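PDB 3III: CocE/NonD family hydrolase from Staphylococcus aureus subsp. aureus COL, which probably hydrolyses ester or amide bonds as an alpha/beta-hydrolase related to cocaine esterase and X-Pro dipeptidyl-peptidases, with its natural substrate unknown. Local coordinates for residues A[73-78]-A[126-131]. Residues are numbered along the deposited sequence; the frame is centred on the assembly and turned at random.
Sequences ADTYGK and RGSDKS. With PLM (palmitic acid), chain G.
S128 OG is gripped twice: it accepts a hydrogen bond from water 1 (OG to water oxygen 2.9 Å) and is hydrogen-bonded to the carbonyl of L125. The same water accepts from G77 N, joining the segments, between which no direct hydrogen bond forms. OG sits between the backbone N and carbonyl carbon of S128 (chi1 74°), while CB lies 3.6 Å from T75 CA. T75 CG2 lies 3.8 Å from R126 O. A second water accepts weakly from K78 N and donates to D129 OD1 at 2.7 Å. In the alpha/beta-hydrolase sheet, 73-78 carries the end of strand 67-74 into a turn, and 126-131 lies in the loop after its parallel neighbour 119-124. D74 OD1 accepts from Y76 N, an Asx turn at the strand end, while OD2 is salt-bridged to K122. Y76 OH donates to O1 of palmitic acid (2.7 Å); the acid is also hydrogen-bonded to S169 OG. S128 to S131 form a type II' beta turn. K78 crosses D129 obliquely, CE 3.8 Å from OD2, but its NZ pairs with D43. K130 NZ bridges to D129 OD2 on the syn side and also reaches D43, whose charge probably eases repulsion between the lysines.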
# COMPACT_ATOMS: atom_id res chain seq x y z
N ALA A 73 -7.79 7.55 -11.87
CA ALA A 73 -7.94 8.96 -11.45
C ALA A 73 -7.03 9.33 -10.26
O ALA A 73 -6.90 8.59 -9.29
CB ALA A 73 -9.37 9.26 -11.12
N ASP A 74 -6.44 10.52 -10.35
CA ASP A 74 -5.58 11.05 -9.34
C ASP A 74 -5.48 12.57 -9.50
O ASP A 74 -6.13 13.17 -10.33
CB ASP A 74 -4.19 10.39 -9.46
CG ASP A 74 -3.61 10.58 -10.80
OD1 ASP A 74 -3.21 11.72 -11.10
OD2 ASP A 74 -3.65 9.62 -11.58
N THR A 75 -4.71 13.17 -8.62
CA THR A 75 -4.41 14.59 -8.67
C THR A 75 -2.95 14.90 -8.98
O THR A 75 -2.46 15.99 -8.72
CB THR A 75 -4.84 15.27 -7.38
OG1 THR A 75 -4.17 14.67 -6.28
CG2 THR A 75 -6.36 15.22 -7.17
N TYR A 76 -2.25 13.94 -9.58
CA TYR A 76 -0.83 14.11 -9.91
C TYR A 76 -0.53 14.74 -11.28
O TYR A 76 0.59 15.13 -11.53
CB TYR A 76 -0.13 12.76 -9.83
CG TYR A 76 -0.08 12.12 -8.48
CD1 TYR A 76 -0.23 12.84 -7.30
CD2 TYR A 76 0.27 10.78 -8.36
CE1 TYR A 76 -0.09 12.19 -6.06
CE2 TYR A 76 0.44 10.16 -7.11
CZ TYR A 76 0.26 10.86 -5.99
OH TYR A 76 0.43 10.21 -4.75
N GLY A 77 -1.54 14.87 -12.15
CA GLY A 77 -1.32 15.37 -13.49
C GLY A 77 -1.66 14.28 -14.50
O GLY A 77 -0.99 13.26 -14.55
N LYS A 78 -2.70 14.51 -15.31
CA LYS A 78 -3.13 13.55 -16.34
C LYS A 78 -2.21 13.54 -17.59
O LYS A 78 -2.28 12.57 -18.39
CB LYS A 78 -4.56 13.83 -16.77
CG LYS A 78 -4.75 15.12 -17.61
CD LYS A 78 -6.17 15.22 -18.17
CE LYS A 78 -6.41 16.45 -19.00
NZ LYS A 78 -5.50 16.53 -20.20
N ARG A 126 -10.65 16.70 -9.08
CA ARG A 126 -10.86 18.09 -8.68
C ARG A 126 -9.60 18.63 -8.00
O ARG A 126 -8.98 17.97 -7.16
CB ARG A 126 -12.02 18.19 -7.71
CG ARG A 126 -12.45 19.61 -7.40
CD ARG A 126 -13.55 19.65 -6.34
NE ARG A 126 -14.78 19.00 -6.77
CZ ARG A 126 -15.94 19.61 -6.99
NH1 ARG A 126 -16.07 20.92 -6.80
NH2 ARG A 126 -17.00 18.90 -7.37
N GLY A 127 -9.29 19.88 -8.35
CA GLY A 127 -8.10 20.58 -7.84
C GLY A 127 -6.82 20.39 -8.65
O GLY A 127 -5.81 21.06 -8.39
N SER A 128 -6.85 19.44 -9.59
CA SER A 128 -5.72 19.14 -10.43
C SER A 128 -6.03 19.47 -11.88
O SER A 128 -7.18 19.55 -12.31
CB SER A 128 -5.30 17.67 -10.28
OG SER A 128 -6.23 16.80 -10.93
N ASP A 129 -4.96 19.69 -12.62
CA ASP A 129 -5.00 20.13 -14.01
C ASP A 129 -5.69 21.49 -14.08
O ASP A 129 -5.37 22.37 -13.27
CB ASP A 129 -5.62 19.08 -14.92
CG ASP A 129 -5.28 19.33 -16.36
OD1 ASP A 129 -4.10 19.15 -16.73
OD2 ASP A 129 -6.17 19.76 -17.13
N LYS A 130 -6.63 21.67 -14.99
CA LYS A 130 -7.26 22.98 -15.15
C LYS A 130 -8.35 23.22 -14.10
O LYS A 130 -8.89 24.32 -14.01
CB LYS A 130 -7.71 23.16 -16.62
CG LYS A 130 -6.43 23.24 -17.52
CD LYS A 130 -6.69 23.30 -18.99
CE LYS A 130 -6.90 21.92 -19.55
NZ LYS A 130 -5.72 20.99 -19.32
N SER A 131 -8.65 22.22 -13.27
CA SER A 131 -9.54 22.44 -12.14
C SER A 131 -8.77 23.11 -11.02
O SER A 131 -7.77 22.58 -10.54
CB SER A 131 -10.13 21.14 -11.60
OG SER A 131 -10.84 21.39 -10.39
C1 PLM G . 3.01 7.88 -4.78
O1 PLM G . 1.78 7.87 -4.83
O2 PLM G . 3.59 6.81 -4.53
C2 PLM G . 3.74 9.17 -4.98
C3 PLM G . 5.24 8.98 -5.13
C4 PLM G . 6.02 10.24 -5.49
C5 PLM G . 7.49 9.96 -5.93
C6 PLM G . 8.51 11.11 -5.73
C7 PLM G . 9.42 11.57 -6.89
C8 PLM G . 10.87 11.02 -6.94
O HOH W 1 -4.33 15.15 -12.32
O HOH W 2 -2.40 17.28 -15.81